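Local atomic coordinates of N5-Carboxyaminoimidazole ribonucleotide synthetase (Staphylococcus aureus subsp. aureus, PDB entry 3ORQ), a protein that catalyses the ATP-dependent carboxylation of 5-aminoimidazole ribonucleotide with bicarbonate to N5-carboxyaminoimidazole ribonucleotide, a step of purine biosynthesis, using an ATP-grasp fold. Residues 146-150 with 162-168; 109-115 with 151-155. One frame throughout, in Å; residues are numbered along the deposited sequence.

How the contacts relate
Both contacts use strand 148-152 of the small four-stranded antiparallel sheet in the ATP-grasp part of the chain. Contact 1 pairs the beginning of that strand with its hairpin partner, the outermost strand 162-165; contact 2 takes the end of the strand and the residues after it, and sets them against the start of helix 111-120. Along the chain the segments alternate: 109-115, 146-150, 151-155, 162-168. The centres lie about 17 Å apart, yet the contacts touch where Gln162 packs against Lys151 and Arg111. These three side chains converge on ADP, so the hairpin and the helix start both contribute to the nucleotide site.

Contact 1 (146-150 with 162-168); sequences YPFIV and QVLINNE. With ADP (adenosine-5'-diphosphate), chain D.
This is the beta hairpin of the small ATP-grasp sheet: strands 148-150 and 162-165 run antiparallel at 157°, axes 4.7 Å apart. Two hydrogen-bonded pairs flank the non-hydrogen-bonded pair Ile149-Leu164 (CA-CA 4.5 Å). In the first, Phe148 N gives to Ile165 O at 3.2 Å and Ile165 N to Phe148 O at 2.8 Å; in the second, Val150 N gives to Val163 O at 3.0 Å and Val163 N to Val150 O at 2.9 Å. Val150 O also receives a CA-H...O contact from Gln162 CA (3.2 Å). Ile149 turns its backbone the other way, bonding to Glu186 of strand 183-187.

Phe148 (chi1 p), Val150, Val163 and Ile165 (chi1 m) share one face, where helix 171-178 covers the last three and helix 136-143 covers Phe148. Ile165 CB makes a CH-pi contact over the Phe148 ring, 4.1 Å from its centroid, and Ile165 CD1 meets Val150 CG2 at 3.6 Å. On the other face Leu164 CD2 packs 4.0 Å from Ile149 CB. A cis peptide joins Tyr146 to Pro147, and Asn167 CA makes a CH-pi contact over the Tyr146 ring, 4.2 Å from its centroid. At the opposite end Gln162 NE2 makes a weak hydrogen bond to ADP O3A at 2.7 Å.

Contact 2 (109-115 with 151-155); sequences QDRLTEK and KTRFG. With ADP (adenosine-5'-diphosphate), chain D.
A salt bridge holds the two segments together. Arg153 (chi1 p, chi2 t, chi3 m) lays its guanidinium edge along the Asp110 carboxylate in a two-pronged pairing, NE to OD1 at 2.9 Å and NH2 to OD2 at 3.0 Å, and Leu112 CD2 lies over a guanidinium face, 3.5 Å from Arg153 NH2. Asp110 (chi1 t) is also the N-cap of the following helix: OD1 accepts from Leu112 N (3.1 Å) and OD2 from Thr113 OG1 (2.8 Å).

One backbone hydrogen bond sets the register, with Arg111 CA 4.6 Å from Arg153 CA. Arg111 N gives to Arg153 O at 3.0 Å, and Asp110 CA makes a CA-H...O contact to that same oxygen at 3.2 Å. The start of helix 111-120 is thus pinned to the residue just after strand 148-152, beside the nucleotide site of the ATP-grasp fold.

Ligand contacts are made by Arg111 and Lys151. Arg111 (chi1 m, then t, t) extends past Lys151, whose CD lies over its guanidinium; NE gives a weak bond to Thr152 O (3.0 Å), while NH2 reaches ADP O1B at 3.1 Å. Lys151, chi1 m and otherwise fully extended, bonds through NZ to ADP O1A (2.9 Å) and N7 (3.2 Å). Lys115 NZ stands 4.5 Å from Lys151 NZ, and Glu186 forms a salt bridge with each of these lysines.

Contact 1 (146-150 with 162-168)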
ATOM      1  N   TYR A 146     -27.996 -38.854  -0.549  1.00 47.30           N
ATOM      2  CA  TYR A 146     -27.088 -38.594   0.571  1.00 46.79           C
ATOM      3  C   TYR A 146     -25.622 -38.835   0.167  1.00 46.42           C
ATOM      4  O   TYR A 146     -25.322 -39.834  -0.501  1.00 46.81           O
ATOM      5  CB  TYR A 146     -27.422 -39.493   1.751  1.00 46.47           C
ATOM      6  CG  TYR A 146     -28.805 -39.301   2.335  1.00 47.51           C
ATOM      7  CD1 TYR A 146     -29.216 -38.065   2.831  1.00 47.40           C
ATOM      8  CD2 TYR A 146     -29.697 -40.367   2.409  1.00 45.90           C
ATOM      9  CE1 TYR A 146     -30.489 -37.899   3.372  1.00 48.21           C
ATOM     10  CE2 TYR A 146     -30.961 -40.206   2.941  1.00 47.99           C
ATOM     11  CZ  TYR A 146     -31.354 -38.976   3.426  1.00 48.21           C
ATOM     12  OH  TYR A 146     -32.620 -38.828   3.958  1.00 48.84           O
ATOM     13  N   PRO A 147     -24.706 -37.924   0.562  1.00 44.11           N
ATOM     14  CA  PRO A 147     -24.963 -36.681   1.300  1.00 43.59           C
ATOM     15  C   PRO A 147     -25.325 -35.522   0.378  1.00 42.33           C
ATOM     16  O   PRO A 147     -25.114 -35.609  -0.830  1.00 41.49           O
ATOM     17  CB  PRO A 147     -23.625 -36.396   2.003  1.00 43.63           C
ATOM     18  CG  PRO A 147     -22.645 -37.464   1.516  1.00 43.85           C
ATOM     19  CD  PRO A 147     -23.265 -38.127   0.334  1.00 43.87           C
ATOM     20  N   PHE A 148     -25.903 -34.470   0.962  1.00 41.05           N
ATOM     21  CA  PHE A 148     -26.195 -33.207   0.269  1.00 38.70           C
ATOM     22  C   PHE A 148     -26.350 -32.050   1.267  1.00 37.06           C
ATOM     23  O   PHE A 148     -26.546 -32.259   2.469  1.00 35.24           O
ATOM     24  CB  PHE A 148     -27.428 -33.314  -0.646  1.00 39.48           C
ATOM     25  CG  PHE A 148     -28.742 -33.366   0.088  1.00 41.43           C
ATOM     26  CD1 PHE A 148     -29.217 -34.570   0.619  1.00 41.20           C
ATOM     27  CD2 PHE A 148     -29.521 -32.218   0.227  1.00 41.75           C
ATOM     28  CE1 PHE A 148     -30.429 -34.621   1.296  1.00 40.68           C
ATOM     29  CE2 PHE A 148     -30.744 -32.259   0.903  1.00 40.09           C
ATOM     30  CZ  PHE A 148     -31.196 -33.470   1.434  1.00 42.30           C
ATOM     31  N   ILE A 149     -26.252 -30.827   0.758  1.00 35.40           N
ATOM     32  CA  ILE A 149     -26.250 -29.661   1.631  1.00 34.67           C
ATOM     33  C   ILE A 149     -27.254 -28.608   1.186  1.00 34.20           C
ATOM     34  O   ILE A 149     -27.333 -28.288   0.013  1.00 34.53           O
ATOM     35  CB  ILE A 149     -24.808 -29.078   1.782  1.00 31.90           C
ATOM     36  CG1 ILE A 149     -24.813 -27.802   2.619  1.00 30.05           C
ATOM     37  CG2 ILE A 149     -24.194 -28.849   0.427  1.00 32.79           C
ATOM     38  CD1 ILE A 149     -23.481 -27.556   3.332  1.00 32.76           C
ATOM     39  N   VAL A 150     -28.022 -28.093   2.140  1.00 34.76           N
ATOM     40  CA  VAL A 150     -29.009 -27.026   1.899  1.00 34.83           C
ATOM     41  C   VAL A 150     -28.448 -25.635   2.286  1.00 35.37           C
ATOM     42  O   VAL A 150     -27.949 -25.462   3.393  1.00 35.12           O
ATOM     43  CB  VAL A 150     -30.299 -27.310   2.685  1.00 34.48           C
ATOM     44  CG1 VAL A 150     -31.373 -26.335   2.303  1.00 33.14           C
ATOM     45  CG2 VAL A 150     -30.765 -28.730   2.404  1.00 34.14           C
ATOM     46  N   GLN A 162     -26.358 -22.576   6.137  1.00 38.45           N
ATOM     47  CA  GLN A 162     -26.184 -23.874   5.481  1.00 38.35           C
ATOM     48  C   GLN A 162     -26.414 -25.013   6.483  1.00 38.26           C
ATOM     49  O   GLN A 162     -26.034 -24.896   7.652  1.00 38.22           O
ATOM     50  CB  GLN A 162     -24.773 -23.995   4.891  1.00 37.09           C
ATOM     51  CG  GLN A 162     -24.345 -22.850   4.007  1.00 37.16           C
ATOM     52  CD  GLN A 162     -23.063 -23.164   3.281  1.00 38.42           C
ATOM     53  OE1 GLN A 162     -22.736 -24.337   3.074  1.00 38.63           O
ATOM     54  NE2 GLN A 162     -22.305 -22.122   2.912  1.00 38.99           N
ATOM     55  N   VAL A 163     -27.037 -26.100   6.020  1.00 38.09           N
ATOM     56  CA  VAL A 163     -27.227 -27.299   6.827  1.00 38.08           C
ATOM     57  C   VAL A 163     -26.764 -28.523   6.050  1.00 38.28           C
ATOM     58  O   VAL A 163     -27.295 -28.832   4.980  1.00 37.62           O
ATOM     59  CB  VAL A 163     -28.698 -27.512   7.193  1.00 39.21           C
ATOM     60  CG1 VAL A 163     -28.888 -28.903   7.815  1.00 37.86           C
ATOM     61  CG2 VAL A 163     -29.185 -26.420   8.136  1.00 40.66           C
ATOM     62  N   LEU A 164     -25.777 -29.221   6.592  1.00 39.15           N
ATOM     63  CA  LEU A 164     -25.266 -30.406   5.933  1.00 40.67           C
ATOM     64  C   LEU A 164     -26.149 -31.577   6.281  1.00 41.86           C
ATOM     65  O   LEU A 164     -26.409 -31.841   7.462  1.00 43.70           O
ATOM     66  CB  LEU A 164     -23.811 -30.672   6.336  1.00 41.39           C
ATOM     67  CG  LEU A 164     -22.974 -31.737   5.593  1.00 42.60           C
ATOM     68  CD1 LEU A 164     -22.985 -33.034   6.353  1.00 43.97           C
ATOM     69  CD2 LEU A 164     -23.432 -31.970   4.165  1.00 41.63           C
ATOM     70  N   ILE A 165     -26.635 -32.261   5.253  1.00 42.47           N
ATOM     71  CA  ILE A 165     -27.540 -33.394   5.453  1.00 43.19           C
ATOM     72  C   ILE A 165     -26.924 -34.726   5.038  1.00 44.17           C
ATOM     73  O   ILE A 165     -26.976 -35.115   3.866  1.00 43.44           O
ATOM     74  CB  ILE A 165     -28.879 -33.182   4.739  1.00 42.43           C
ATOM     75  CG1 ILE A 165     -29.425 -31.785   5.072  1.00 41.41           C
ATOM     76  CG2 ILE A 165     -29.846 -34.295   5.130  1.00 42.10           C
ATOM     77  CD1 ILE A 165     -30.863 -31.554   4.644  1.00 40.91           C
ATOM     78  N   ASN A 166     -26.336 -35.414   6.017  1.00 46.48           N
ATOM     79  CA  ASN A 166     -25.676 -36.697   5.793  1.00 48.49           C
ATOM     80  C   ASN A 166     -26.658 -37.871   5.719  1.00 48.56           C
ATOM     81  O   ASN A 166     -26.671 -38.593   4.740  1.00 49.43           O
ATOM     82  CB  ASN A 166     -24.576 -36.953   6.847  1.00 50.51           C
ATOM     83  CG  ASN A 166     -23.224 -36.297   6.482  1.00 51.92           C
ATOM     84  OD1 ASN A 166     -22.780 -36.333   5.326  1.00 53.27           O
ATOM     85  ND2 ASN A 166     -22.566 -35.705   7.479  1.00 50.70           N
ATOM     86  N   ASN A 167     -27.466 -38.051   6.753  1.00 49.54           N
ATOM     87  CA  ASN A 167     -28.503 -39.100   6.792  1.00 50.66           C
ATOM     88  C   ASN A 167     -29.874 -38.483   7.108  1.00 51.41           C
ATOM     89  O   ASN A 167     -29.966 -37.273   7.324  1.00 51.23           O
ATOM     90  CB  ASN A 167     -28.127 -40.200   7.795  1.00 50.79           C
ATOM     91  CG  ASN A 167     -27.719 -39.643   9.154  1.00 51.05           C
ATOM     92  OD1 ASN A 167     -26.538 -39.450   9.431  1.00 50.00           O
ATOM     93  ND2 ASN A 167     -28.699 -39.386  10.007  1.00 52.80           N
ATOM     94  N   GLU A 168     -30.936 -39.293   7.136  1.00 52.51           N
ATOM     95  CA  GLU A 168     -32.292 -38.750   7.348  1.00 53.56           C
ATOM     96  C   GLU A 168     -32.533 -38.213   8.775  1.00 51.83           C
ATOM     97  O   GLU A 168     -33.550 -37.569   9.043  1.00 51.65           O
ATOM     98  CB  GLU A 168     -33.388 -39.738   6.903  1.00 56.46           C
ATOM     99  CG  GLU A 168     -33.786 -40.809   7.928  1.00 62.02           C
ATOM    100  CD  GLU A 168     -32.840 -42.011   7.967  1.00 65.86           C
ATOM    101  OE1 GLU A 168     -31.694 -41.912   7.451  1.00 65.78           O
ATOM    102  OE2 GLU A 168     -33.257 -43.059   8.520  1.00 67.62           O
TER
HETATM  103  PB  ADP D 376     -20.203 -19.080   1.605  1.00 59.68           P
HETATM  104  O1B ADP D 376     -20.816 -18.398   0.409  1.00 61.31           O
HETATM  105  O2B ADP D 376     -18.710 -19.040   1.776  1.00 59.04           O
HETATM  106  O3B ADP D 376     -20.948 -18.748   2.869  1.00 68.35           O
HETATM  107  PA  ADP D 376     -19.972 -21.576   0.260  1.00 65.60           P
HETATM  108  O1A ADP D 376     -21.148 -22.055  -0.555  1.00 65.52           O
HETATM  109  O2A ADP D 376     -18.830 -20.894  -0.449  1.00 66.43           O
HETATM  110  O3A ADP D 376     -20.526 -20.650   1.466  1.00 69.90           O
HETATM  111  O5' ADP D 376     -19.345 -22.786   1.109  1.00 61.87           O
HETATM  112  C5' ADP D 376     -18.409 -22.560   2.148  1.00 59.69           C
HETATM  113  C4' ADP D 376     -17.573 -23.814   2.330  1.00 61.94           C
HETATM  114  O4' ADP D 376     -18.412 -24.956   2.646  1.00 62.13           O
HETATM  115  C3' ADP D 376     -16.791 -24.199   1.072  1.00 61.80           C
HETATM  116  O3' ADP D 376     -15.515 -23.560   0.958  1.00 63.69           O
HETATM  117  C2' ADP D 376     -16.642 -25.704   1.235  1.00 59.11           C
HETATM  118  O2' ADP D 376     -15.455 -26.011   1.944  1.00 54.48           O
HETATM  119  C1' ADP D 376     -17.873 -26.134   2.026  1.00 58.57           C
HETATM  120  N9  ADP D 376     -18.825 -26.597   0.993  1.00 55.95           N
HETATM  121  C8  ADP D 376     -19.791 -25.840   0.429  1.00 54.27           C
HETATM  122  N7  ADP D 376     -20.477 -26.527  -0.517  1.00 53.00           N
HETATM  123  C5  ADP D 376     -19.934 -27.770  -0.536  1.00 53.77           C
HETATM  124  C6  ADP D 376     -20.201 -29.017  -1.299  1.00 52.32           C
HETATM  125  N6  ADP D 376     -21.194 -29.029  -2.230  1.00 48.05           N
HETATM  126  N1  ADP D 376     -19.411 -30.085  -1.039  1.00 52.71           N
HETATM  127  C2  ADP D 376     -18.416 -30.050  -0.119  1.00 54.80           C
HETATM  128  N3  ADP D 376     -18.115 -28.951   0.615  1.00 55.38           N
HETATM  129  C4  ADP D 376     -18.839 -27.810   0.444  1.00 53.52           C

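Contact 2 (109-115 with 151-155)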
ATOM      1  N   GLN A 109     -26.390 -12.437  -6.503  1.00 24.33           N
ATOM      2  CA  GLN A 109     -26.983 -12.214  -5.172  1.00 26.57           C
ATOM      3  C   GLN A 109     -27.673 -13.476  -4.710  1.00 26.74           C
ATOM      4  O   GLN A 109     -27.679 -13.825  -3.528  1.00 26.45           O
ATOM      5  CB  GLN A 109     -28.083 -11.159  -5.262  1.00 27.63           C
ATOM      6  CG  GLN A 109     -27.679  -9.777  -4.913  1.00 29.67           C
ATOM      7  CD  GLN A 109     -28.808  -8.789  -5.111  1.00 34.14           C
ATOM      8  OE1 GLN A 109     -28.773  -7.688  -4.549  1.00 37.25           O
ATOM      9  NE2 GLN A 109     -29.814  -9.161  -5.919  1.00 34.93           N
ATOM     10  N   ASP A 110     -28.299 -14.131  -5.668  1.00 26.70           N
ATOM     11  CA  ASP A 110     -29.186 -15.236  -5.379  1.00 27.75           C
ATOM     12  C   ASP A 110     -28.557 -16.553  -5.868  1.00 27.03           C
ATOM     13  O   ASP A 110     -28.359 -16.732  -7.062  1.00 27.11           O
ATOM     14  CB  ASP A 110     -30.533 -14.933  -6.024  1.00 27.74           C
ATOM     15  CG  ASP A 110     -31.384 -16.148  -6.209  1.00 30.53           C
ATOM     16  OD1 ASP A 110     -31.230 -17.126  -5.439  1.00 30.64           O
ATOM     17  OD2 ASP A 110     -32.218 -16.110  -7.139  1.00 32.00           O
ATOM     18  N   ARG A 111     -28.242 -17.445  -4.925  1.00 26.55           N
ATOM     19  CA  ARG A 111     -27.639 -18.764  -5.193  1.00 26.63           C
ATOM     20  C   ARG A 111     -28.294 -19.569  -6.311  1.00 26.35           C
ATOM     21  O   ARG A 111     -27.600 -20.216  -7.086  1.00 25.67           O
ATOM     22  CB  ARG A 111     -27.633 -19.627  -3.929  1.00 27.96           C
ATOM     23  CG  ARG A 111     -26.738 -19.109  -2.815  1.00 28.88           C
ATOM     24  CD  ARG A 111     -26.373 -20.238  -1.902  1.00 27.55           C
ATOM     25  NE  ARG A 111     -25.683 -19.784  -0.701  1.00 27.49           N
ATOM     26  CZ  ARG A 111     -24.366 -19.684  -0.578  1.00 24.56           C
ATOM     27  NH1 ARG A 111     -23.587 -19.973  -1.602  1.00 21.62           N
ATOM     28  NH2 ARG A 111     -23.828 -19.275   0.567  1.00 25.67           N
ATOM     29  N   LEU A 112     -29.622 -19.557  -6.394  1.00 27.50           N
ATOM     30  CA  LEU A 112     -30.309 -20.289  -7.472  1.00 27.49           C
ATOM     31  C   LEU A 112     -29.973 -19.698  -8.833  1.00 26.79           C
ATOM     32  O   LEU A 112     -29.672 -20.425  -9.782  1.00 26.28           O
ATOM     33  CB  LEU A 112     -31.823 -20.289  -7.270  1.00 26.75           C
ATOM     34  CG  LEU A 112     -32.678 -20.941  -8.364  1.00 29.32           C
ATOM     35  CD1 LEU A 112     -32.263 -22.398  -8.624  1.00 30.93           C
ATOM     36  CD2 LEU A 112     -34.170 -20.859  -8.015  1.00 29.28           C
ATOM     37  N   THR A 113     -30.027 -18.373  -8.925  1.00 26.81           N
ATOM     38  CA  THR A 113     -29.759 -17.692 -10.197  1.00 27.90           C
ATOM     39  C   THR A 113     -28.294 -17.873 -10.573  1.00 24.83           C
ATOM     40  O   THR A 113     -27.959 -18.059 -11.741  1.00 24.88           O
ATOM     41  CB  THR A 113     -30.212 -16.216 -10.132  1.00 30.34           C
ATOM     42  OG1 THR A 113     -31.631 -16.198  -9.908  1.00 35.07           O
ATOM     43  CG2 THR A 113     -29.945 -15.503 -11.419  1.00 30.71           C
ATOM     44  N   GLU A 114     -27.439 -17.884  -9.559  1.00 23.16           N
ATOM     45  CA  GLU A 114     -26.007 -18.101  -9.732  1.00 23.04           C
ATOM     46  C   GLU A 114     -25.711 -19.491 -10.292  1.00 22.90           C
ATOM     47  O   GLU A 114     -24.927 -19.636 -11.239  1.00 22.72           O
ATOM     48  CB  GLU A 114     -25.289 -17.915  -8.408  1.00 22.70           C
ATOM     49  CG  GLU A 114     -23.804 -18.241  -8.422  1.00 24.41           C
ATOM     50  CD  GLU A 114     -23.095 -17.761  -7.158  1.00 29.74           C
ATOM     51  OE1 GLU A 114     -23.662 -17.875  -6.049  1.00 31.24           O
ATOM     52  OE2 GLU A 114     -21.960 -17.258  -7.264  1.00 33.60           O
ATOM     53  N   LYS A 115     -26.338 -20.510  -9.702  1.00 23.34           N
ATOM     54  CA  LYS A 115     -26.170 -21.882 -10.166  1.00 22.94           C
ATOM     55  C   LYS A 115     -26.721 -22.062 -11.571  1.00 22.59           C
ATOM     56  O   LYS A 115     -26.032 -22.624 -12.414  1.00 23.73           O
ATOM     57  CB  LYS A 115     -26.747 -22.908  -9.181  1.00 22.46           C
ATOM     58  CG  LYS A 115     -25.861 -23.130  -7.959  1.00 22.64           C
ATOM     59  CD  LYS A 115     -26.591 -23.867  -6.841  1.00 25.09           C
ATOM     60  CE  LYS A 115     -25.855 -23.672  -5.497  1.00 23.69           C
ATOM     61  NZ  LYS A 115     -24.432 -24.097  -5.598  1.00 23.34           N
ATOM     62  N   LYS A 151     -28.500 -24.675   1.352  1.00 35.29           N
ATOM     63  CA  LYS A 151     -28.037 -23.295   1.589  1.00 34.30           C
ATOM     64  C   LYS A 151     -29.170 -22.302   1.370  1.00 35.12           C
ATOM     65  O   LYS A 151     -29.950 -22.460   0.428  1.00 35.90           O
ATOM     66  CB  LYS A 151     -26.854 -22.915   0.675  1.00 31.29           C
ATOM     67  CG  LYS A 151     -25.705 -23.912   0.652  1.00 29.32           C
ATOM     68  CD  LYS A 151     -24.669 -23.591  -0.440  1.00 26.03           C
ATOM     69  CE  LYS A 151     -23.551 -24.612  -0.435  1.00 24.14           C
ATOM     70  NZ  LYS A 151     -22.552 -24.366  -1.535  1.00 25.38           N
ATOM     71  N   THR A 152     -29.257 -21.280   2.229  1.00 35.81           N
ATOM     72  CA  THR A 152     -30.149 -20.150   1.958  1.00 37.41           C
ATOM     73  C   THR A 152     -29.692 -19.514   0.658  1.00 38.74           C
ATOM     74  O   THR A 152     -28.495 -19.504   0.339  1.00 38.30           O
ATOM     75  CB  THR A 152     -30.242 -19.088   3.130  1.00 39.03           C
ATOM     76  OG1 THR A 152     -29.132 -18.184   3.111  1.00 37.72           O
ATOM     77  CG2 THR A 152     -30.298 -19.758   4.477  1.00 39.20           C
ATOM     78  N   ARG A 153     -30.634 -19.006  -0.115  1.00 41.06           N
ATOM     79  CA  ARG A 153     -30.252 -18.457  -1.392  1.00 44.00           C
ATOM     80  C   ARG A 153     -29.970 -16.954  -1.380  1.00 46.23           C
ATOM     81  O   ARG A 153     -29.454 -16.411  -2.374  1.00 45.85           O
ATOM     82  CB  ARG A 153     -31.221 -18.870  -2.503  1.00 43.41           C
ATOM     83  CG  ARG A 153     -32.631 -18.501  -2.301  1.00 44.84           C
ATOM     84  CD  ARG A 153     -33.495 -19.256  -3.303  1.00 46.49           C
ATOM     85  NE  ARG A 153     -33.570 -18.528  -4.567  1.00 45.20           N
ATOM     86  CZ  ARG A 153     -34.665 -18.450  -5.315  1.00 42.93           C
ATOM     87  NH1 ARG A 153     -35.774 -19.063  -4.918  1.00 43.53           N
ATOM     88  NH2 ARG A 153     -34.652 -17.752  -6.452  1.00 38.73           N
ATOM     89  N   PHE A 154     -30.266 -16.300  -0.253  1.00 47.80           N
ATOM     90  CA  PHE A 154     -30.080 -14.854  -0.158  1.00 49.46           C
ATOM     91  C   PHE A 154     -29.070 -14.328   0.854  1.00 50.83           C
ATOM     92  O   PHE A 154     -28.192 -13.541   0.488  1.00 52.23           O
ATOM     93  CB  PHE A 154     -31.424 -14.151  -0.030  1.00 51.21           C
ATOM     94  CG  PHE A 154     -32.188 -14.123  -1.316  1.00 53.50           C
ATOM     95  CD1 PHE A 154     -31.905 -13.153  -2.287  1.00 53.47           C
ATOM     96  CD2 PHE A 154     -33.161 -15.086  -1.581  1.00 55.04           C
ATOM     97  CE1 PHE A 154     -32.596 -13.132  -3.495  1.00 53.91           C
ATOM     98  CE2 PHE A 154     -33.858 -15.077  -2.789  1.00 55.97           C
ATOM     99  CZ  PHE A 154     -33.573 -14.096  -3.749  1.00 55.51           C
ATOM    100  N   GLY A 155     -29.183 -14.733   2.112  1.00 50.49           N
ATOM    101  CA  GLY A 155     -28.377 -14.091   3.154  1.00 50.00           C
ATOM    102  C   GLY A 155     -26.902 -14.461   3.287  1.00 48.67           C
ATOM    103  O   GLY A 155     -26.098 -13.655   3.760  1.00 48.78           O
TER
HETATM  104  PB  ADP D 376     -20.203 -19.080   1.605  1.00 59.68           P
HETATM  105  O1B ADP D 376     -20.816 -18.398   0.409  1.00 61.31           O
HETATM  106  O2B ADP D 376     -18.710 -19.040   1.776  1.00 59.04           O
HETATM  107  O3B ADP D 376     -20.948 -18.748   2.869  1.00 68.35           O
HETATM  108  PA  ADP D 376     -19.972 -21.576   0.260  1.00 65.60           P
HETATM  109  O1A ADP D 376     -21.148 -22.055  -0.555  1.00 65.52           O
HETATM  110  O2A ADP D 376     -18.830 -20.894  -0.449  1.00 66.43           O
HETATM  111  O3A ADP D 376     -20.526 -20.650   1.466  1.00 69.90           O
HETATM  112  O5' ADP D 376     -19.345 -22.786   1.109  1.00 61.87           O
HETATM  113  C5' ADP D 376     -18.409 -22.560   2.148  1.00 59.69           C
HETATM  114  C4' ADP D 376     -17.573 -23.814   2.330  1.00 61.94           C
HETATM  115  O4' ADP D 376     -18.412 -24.956   2.646  1.00 62.13           O
HETATM  116  C3' ADP D 376     -16.791 -24.199   1.072  1.00 61.80           C
HETATM  117  O3' ADP D 376     -15.515 -23.560   0.958  1.00 63.69           O
HETATM  118  C2' ADP D 376     -16.642 -25.704   1.235  1.00 59.11           C
HETATM  119  O2' ADP D 376     -15.455 -26.011   1.944  1.00 54.48           O
HETATM  120  C1' ADP D 376     -17.873 -26.134   2.026  1.00 58.57           C
HETATM  121  N9  ADP D 376     -18.825 -26.597   0.993  1.00 55.95           N
HETATM  122  C8  ADP D 376     -19.791 -25.840   0.429  1.00 54.27           C
HETATM  123  N7  ADP D 376     -20.477 -26.527  -0.517  1.00 53.00           N
HETATM  124  C5  ADP D 376     -19.934 -27.770  -0.536  1.00 53.77           C
HETATM  125  C6  ADP D 376     -20.201 -29.017  -1.299  1.00 52.32           C
HETATM  126  N6  ADP D 376     -21.194 -29.029  -2.230  1.00 48.05           N
HETATM  127  N1  ADP D 376     -19.411 -30.085  -1.039  1.00 52.71           N
HETATM  128  C2  ADP D 376     -18.416 -30.050  -0.119  1.00 54.80           C
HETATM  129  N3  ADP D 376     -18.115 -28.951   0.615  1.00 55.38           N
HETATM  130  C4  ADP D 376     -18.839 -27.810   0.444  1.00 53.52           C